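Local coordinates for oligopeptide-binding protein oppA (Lactococcus lactis, PDB 3DRF) that captures oligopeptides in a large Venus-flytrap cavity and serves as the receptor of the OppABCDF ABC transporter that takes them up, at residues 46-51 / 207-212; 222-227 / 246-251. All blocks are in the same frame, centred on the assembly; numbering follows the deposited sequence.

Contact 1 (46-51 / 207-212)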
loop_
_atom_site.group_PDB
_atom_site.type_symbol
_atom_site.label_atom_id
_atom_site.label_comp_id
_atom_site.label_asym_id
_atom_site.label_seq_id
_atom_site.Cartn_x
_atom_site.Cartn_y
_atom_site.Cartn_z
ATOM N N LYS A 46 -12.901 7.371 -0.728
ATOM C CA LYS A 46 -12.560 8.090 0.515
ATOM C C LYS A 46 -11.583 9.186 0.118
ATOM O O LYS A 46 -10.399 9.008 0.087
ATOM C CB LYS A 46 -11.927 7.151 1.540
ATOM C CG LYS A 46 -12.887 6.177 2.095
ATOM C CD LYS A 46 -12.185 5.289 3.083
ATOM C CE LYS A 46 -11.408 6.067 4.221
ATOM N NZ LYS A 46 -12.298 6.816 5.024
ATOM N N ALA A 47 -12.128 10.342 -0.219
ATOM C CA ALA A 47 -11.285 11.499 -0.593
ATOM C C ALA A 47 -10.446 11.952 0.610
ATOM O O ALA A 47 -10.951 12.254 1.599
ATOM C CB ALA A 47 -12.110 12.684 -1.082
ATOM N N GLN A 48 -9.144 11.901 0.423
ATOM C CA GLN A 48 -8.161 12.409 1.436
ATOM C C GLN A 48 -6.919 12.830 0.674
ATOM O O GLN A 48 -6.194 12.021 0.163
ATOM C CB GLN A 48 -7.826 11.326 2.480
ATOM C CG GLN A 48 -6.792 11.827 3.549
ATOM C CD GLN A 48 -7.100 13.269 4.007
ATOM O OE1 GLN A 48 -6.390 14.162 3.730
ATOM N NE2 GLN A 48 -8.176 13.421 4.755
ATOM N N TRP A 49 -6.720 14.138 0.587
ATOM C CA TRP A 49 -5.666 14.674 -0.284
ATOM C C TRP A 49 -4.292 14.729 0.368
ATOM O O TRP A 49 -3.312 14.949 -0.278
ATOM C CB TRP A 49 -6.108 16.085 -0.807
ATOM C CG TRP A 49 -7.336 15.959 -1.764
ATOM C CD1 TRP A 49 -8.632 15.975 -1.409
ATOM C CD2 TRP A 49 -7.291 15.731 -3.177
ATOM N NE1 TRP A 49 -9.412 15.801 -2.532
ATOM C CE2 TRP A 49 -8.611 15.661 -3.628
ATOM C CE3 TRP A 49 -6.240 15.606 -4.123
ATOM C CZ2 TRP A 49 -8.945 15.475 -4.990
ATOM C CZ3 TRP A 49 -6.576 15.383 -5.463
ATOM C CH2 TRP A 49 -7.932 15.319 -5.878
ATOM N N LEU A 50 -4.270 14.481 1.673
ATOM C CA LEU A 50 -2.985 14.410 2.428
ATOM C C LEU A 50 -2.521 12.964 2.513
ATOM O O LEU A 50 -3.180 12.128 3.018
ATOM C CB LEU A 50 -3.148 14.964 3.867
ATOM C CG LEU A 50 -3.615 16.431 4.015
ATOM C CD1 LEU A 50 -3.586 16.818 5.491
ATOM C CD2 LEU A 50 -2.721 17.421 3.170
ATOM N N SER A 51 -1.344 12.751 1.896
ATOM C CA SER A 51 -0.768 11.400 1.847
ATOM C C SER A 51 -0.715 10.744 3.217
ATOM O O SER A 51 -1.086 9.578 3.370
ATOM C CB SER A 51 0.633 11.448 1.233
ATOM O OG SER A 51 1.192 10.166 1.053
ATOM N N ASP A 207 -9.623 17.116 13.778
ATOM C CA ASP A 207 -10.671 17.410 12.756
ATOM C C ASP A 207 -10.083 17.416 11.302
ATOM O O ASP A 207 -10.777 17.569 10.376
ATOM C CB ASP A 207 -11.261 18.823 13.013
ATOM C CG ASP A 207 -12.025 18.974 14.355
ATOM O OD1 ASP A 207 -12.476 17.993 14.816
ATOM O OD2 ASP A 207 -12.122 20.123 14.784
ATOM N N LEU A 208 -8.784 17.269 11.180
ATOM C CA LEU A 208 -8.167 17.508 9.862
ATOM C C LEU A 208 -8.577 16.518 8.774
ATOM O O LEU A 208 -8.859 16.913 7.709
ATOM C CB LEU A 208 -6.630 17.582 9.983
ATOM C CG LEU A 208 -5.904 17.984 8.667
ATOM C CD1 LEU A 208 -6.323 19.396 8.186
ATOM C CD2 LEU A 208 -4.361 17.921 8.888
ATOM N N ALA A 209 -8.665 15.252 9.121
ATOM C CA ALA A 209 -9.011 14.212 8.122
ATOM C C ALA A 209 -10.427 14.380 7.597
ATOM O O ALA A 209 -10.697 13.980 6.489
ATOM C CB ALA A 209 -8.847 12.819 8.753
ATOM N N SER A 210 -11.325 14.890 8.438
ATOM C CA SER A 210 -12.729 15.065 8.034
ATOM C C SER A 210 -13.066 16.498 7.606
ATOM O O SER A 210 -14.227 16.807 7.321
ATOM C CB SER A 210 -13.663 14.646 9.170
ATOM O OG SER A 210 -13.480 15.471 10.306
ATOM N N SER A 211 -12.075 17.365 7.585
ATOM C CA SER A 211 -12.313 18.741 7.157
ATOM C C SER A 211 -12.579 18.815 5.625
ATOM O O SER A 211 -11.958 18.115 4.875
ATOM C CB SER A 211 -11.059 19.610 7.482
ATOM O OG SER A 211 -11.170 20.939 6.903
ATOM N N PRO A 212 -13.438 19.740 5.178
ATOM C CA PRO A 212 -13.570 19.969 3.731
ATOM C C PRO A 212 -12.193 20.300 3.109
ATOM O O PRO A 212 -11.931 19.965 2.015
ATOM C CB PRO A 212 -14.496 21.199 3.657
ATOM C CG PRO A 212 -15.369 21.090 4.903
ATOM C CD PRO A 212 -14.403 20.559 5.963
#

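Contact 2 (222-227 / 246-251)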
loop_
_atom_site.group_PDB
_atom_site.type_symbol
_atom_site.label_atom_id
_atom_site.label_comp_id
_atom_site.label_asym_id
_atom_site.label_seq_id
_atom_site.Cartn_x
_atom_site.Cartn_y
_atom_site.Cartn_z
ATOM N N GLY A 222 -0.505 19.711 -8.548
ATOM C CA GLY A 222 -0.342 18.994 -9.800
ATOM C C GLY A 222 -0.875 19.744 -11.039
ATOM O O GLY A 222 -1.314 20.846 -10.966
ATOM N N PRO A 223 -0.841 19.066 -12.189
ATOM C CA PRO A 223 -1.232 19.745 -13.462
ATOM C C PRO A 223 -2.727 20.071 -13.512
ATOM O O PRO A 223 -3.091 20.999 -14.219
ATOM C CB PRO A 223 -0.802 18.743 -14.572
ATOM C CG PRO A 223 -0.581 17.411 -13.838
ATOM C CD PRO A 223 -0.195 17.752 -12.397
ATOM N N PHE A 224 -3.550 19.369 -12.769
ATOM C CA PHE A 224 -4.979 19.645 -12.642
ATOM C C PHE A 224 -5.309 19.909 -11.166
ATOM O O PHE A 224 -4.617 19.501 -10.284
ATOM C CB PHE A 224 -5.846 18.448 -13.127
ATOM C CG PHE A 224 -5.730 18.168 -14.631
ATOM C CD1 PHE A 224 -6.679 18.656 -15.506
ATOM C CD2 PHE A 224 -4.658 17.470 -15.141
ATOM C CE1 PHE A 224 -6.558 18.460 -16.870
ATOM C CE2 PHE A 224 -4.508 17.243 -16.520
ATOM C CZ PHE A 224 -5.480 17.737 -17.388
ATOM N N LYS A 225 -6.354 20.638 -10.950
ATOM C CA LYS A 225 -6.946 20.828 -9.624
ATOM C C LYS A 225 -8.356 20.282 -9.605
ATOM O O LYS A 225 -9.040 20.299 -10.603
ATOM C CB LYS A 225 -6.927 22.308 -9.247
ATOM C CG LYS A 225 -7.749 23.198 -10.159
ATOM C CD LYS A 225 -7.695 24.687 -9.726
ATOM C CE LYS A 225 -8.661 25.502 -10.611
ATOM N NZ LYS A 225 -8.744 26.912 -10.140
ATOM N N PRO A 226 -8.793 19.795 -8.451
ATOM C CA PRO A 226 -10.145 19.259 -8.305
ATOM C C PRO A 226 -11.138 20.406 -8.101
ATOM O O PRO A 226 -11.250 20.946 -7.047
ATOM C CB PRO A 226 -10.026 18.389 -7.025
ATOM C CG PRO A 226 -8.966 19.035 -6.174
ATOM C CD PRO A 226 -7.978 19.629 -7.197
ATOM N N GLU A 227 -11.813 20.788 -9.180
ATOM C CA GLU A 227 -12.793 21.874 -9.121
ATOM C C GLU A 227 -14.005 21.469 -8.295
ATOM O O GLU A 227 -14.580 22.300 -7.583
ATOM C CB GLU A 227 -13.225 22.291 -10.527
ATOM C CG GLU A 227 -14.254 23.418 -10.554
ATOM C CD GLU A 227 -13.647 24.789 -10.271
ATOM O OE1 GLU A 227 -12.403 24.900 -10.194
ATOM O OE2 GLU A 227 -14.424 25.762 -10.134
ATOM N N GLU A 246 4.725 21.293 -17.621
ATOM C CA GLU A 246 4.114 21.200 -18.934
ATOM C C GLU A 246 2.595 21.379 -18.765
ATOM O O GLU A 246 1.992 20.699 -18.018
ATOM C CB GLU A 246 4.439 19.822 -19.548
ATOM C CG GLU A 246 5.926 19.605 -19.830
ATOM C CD GLU A 246 6.446 20.531 -20.911
ATOM O OE1 GLU A 246 5.782 20.590 -21.950
ATOM O OE2 GLU A 246 7.487 21.186 -20.692
ATOM N N LYS A 247 2.016 22.311 -19.459
ATOM C CA LYS A 247 0.597 22.510 -19.358
ATOM C C LYS A 247 -0.188 21.431 -20.089
ATOM O O LYS A 247 0.176 21.062 -21.143
ATOM C CB LYS A 247 0.233 23.864 -19.927
ATOM C CG LYS A 247 1.029 24.971 -19.258
ATOM C CD LYS A 247 0.552 25.131 -17.823
ATOM C CE LYS A 247 1.248 26.206 -17.004
ATOM N NZ LYS A 247 0.304 26.905 -16.033
ATOM N N PRO A 248 -1.265 20.939 -19.506
ATOM C CA PRO A 248 -1.991 19.844 -20.130
ATOM C C PRO A 248 -2.677 20.229 -21.436
ATOM O O PRO A 248 -3.025 21.341 -21.677
ATOM C CB PRO A 248 -3.040 19.450 -19.074
ATOM C CG PRO A 248 -3.061 20.504 -18.119
ATOM C CD PRO A 248 -1.815 21.263 -18.170
ATOM N N LYS A 249 -2.849 19.203 -22.251
ATOM C CA LYS A 249 -3.567 19.310 -23.528
ATOM C C LYS A 249 -5.076 19.316 -23.265
ATOM O O LYS A 249 -5.808 19.993 -23.966
ATOM C CB LYS A 249 -3.164 18.125 -24.411
ATOM C CG LYS A 249 -1.667 18.110 -24.869
ATOM C CD LYS A 249 -1.379 16.888 -25.840
ATOM C CE LYS A 249 0.089 16.732 -26.173
ATOM N NZ LYS A 249 0.520 17.763 -27.123
ATOM N N LEU A 250 -5.556 18.595 -22.277
ATOM C CA LEU A 250 -6.980 18.440 -21.995
ATOM C C LEU A 250 -7.629 19.652 -21.349
ATOM O O LEU A 250 -6.964 20.388 -20.698
ATOM C CB LEU A 250 -7.274 17.230 -21.100
ATOM C CG LEU A 250 -6.905 15.843 -21.651
ATOM C CD1 LEU A 250 -6.803 14.813 -20.515
ATOM C CD2 LEU A 250 -7.938 15.311 -22.679
ATOM N N ASN A 251 -8.905 19.842 -21.649
ATOM C CA ASN A 251 -9.760 20.777 -20.942
ATOM C C ASN A 251 -10.228 20.264 -19.592
ATOM O O ASN A 251 -10.323 21.037 -18.693
ATOM C CB ASN A 251 -10.966 21.148 -21.831
ATOM C CG ASN A 251 -11.869 22.199 -21.204
ATOM O OD1 ASN A 251 -11.472 23.304 -20.988
ATOM N ND2 ASN A 251 -13.038 21.806 -20.886
#

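Contact 1 (46-51 / 207-212)
Gln48 and Leu50 of one loop meet Ala209 and Leu208 of another, where a type I beta turn runs from Leu208 to Ser211. Both loops belong to the periplasmic-binding-protein (Venus-flytrap) fold of a family 5 solute-binding protein. The loop with 46-51 follows strand 34-40. The loop with 207-212 leads from helix 197-200 toward strand 224-230. The contact is small, and three of its four touching residues are buried.

The apolar part is a pair of leucines. Leu50 CD1 rests 3.7 Å from Leu208 CD2, and the same methyl lies 4.1 Å from Leu208 CG. The two side chains cross at about a right angle, so they meet by single branches rather than along their lengths. Leu208 has CG opposite its backbone N (chi1 -174°), and this carries its CD2 branch over to Leu50. Leu200 of helix 197-200 touches both leucines.

The polar part is built on the Gln48 amide. Gln48 NE2 faces the turn, 3.1 Å from Ala209 O and 4.1 Å from Ala209 CB. NE2 also hydrogen-bonds Thr214 OG1, and that hydroxyl is bonded to Leu208 O as well. Thr214 therefore ties the glutamine to the turn from just beyond 207-212. A backbone bond between Trp49 and Thr214 joins the same two loops.

Bonds inside each segment hold the partners in shape. The turn is closed by Ser211 N to Leu208 O at 3.2 Å. The Gln48 chain bends at chi2 (42°), which brings OE1 back to its own loop. A bond there helps fix the rotation of the amide and so points NE2 at the turn: Leu50 N donates to Gln48 OE1 at 3.0 Å, in the carbonyl plane and on a lone pair.

Contact 2 (222-227 / 246-251)
Phe224 offers Pro248 one face of its ring and Leu250 an edge. Pro248 CG lies over the face, 4.2 Å from the centroid of the Phe224 ring and 29° off the ring normal. This is a CH-pi contact. It is shifted toward the far end of the phenyl group, where Phe224 CZ comes within 3.4 Å of Pro248 CB. The phenyl and the pyrrolidine ring run past one another in opposite senses. Leu250 comes in near the ring plane, with its CB 4.2 Å from Phe224 CZ. The phenyl tip is therefore met on two sides by the 246-251 loop.

Phe224 has CG opposite its carbonyl carbon (chi1 -66°), which carries the ring tip across to the loop. Pro248 also reaches the neighbouring backbone, with its CG 3.9 Å from Pro223 O. The meeting side chains are all apolar. Trp565 of helix 564-567 touches both Pro223 and Phe224, and Tyr237 of the adjacent strand also packs on Phe224.

Strand 224-230 pairs antiparallel with 234-239, which pairs antiparallel with 252-258. Residues 246-251 end the loop between 234-239 and 252-258. The whole is a beta meander at the edge of a five-stranded mixed sheet.

Contact 1 and contact 2 have centres about 21 Å apart. They come one after the other along the chain, with no overlap or nesting. The chain passes from the 207-212 turn to strand 224-230 through the loop with Pro218 and Val220. Segment 46-51 touches segment 222-227 directly, with Trp49 CZ2 3.7 Å from Pro226 CB. Pro218 touches both of these side chains, and so does Ile235 of strand 234-239. Trp49 NE1 also hydrogen-bonds Thr215 O, just beyond the turn. Contact 1 lies about 18 Å from the centre of the chain and contact 2 about 26 Å, measured from the centre of each contact. Both belong to the closed, peptide-bound form of the receptor.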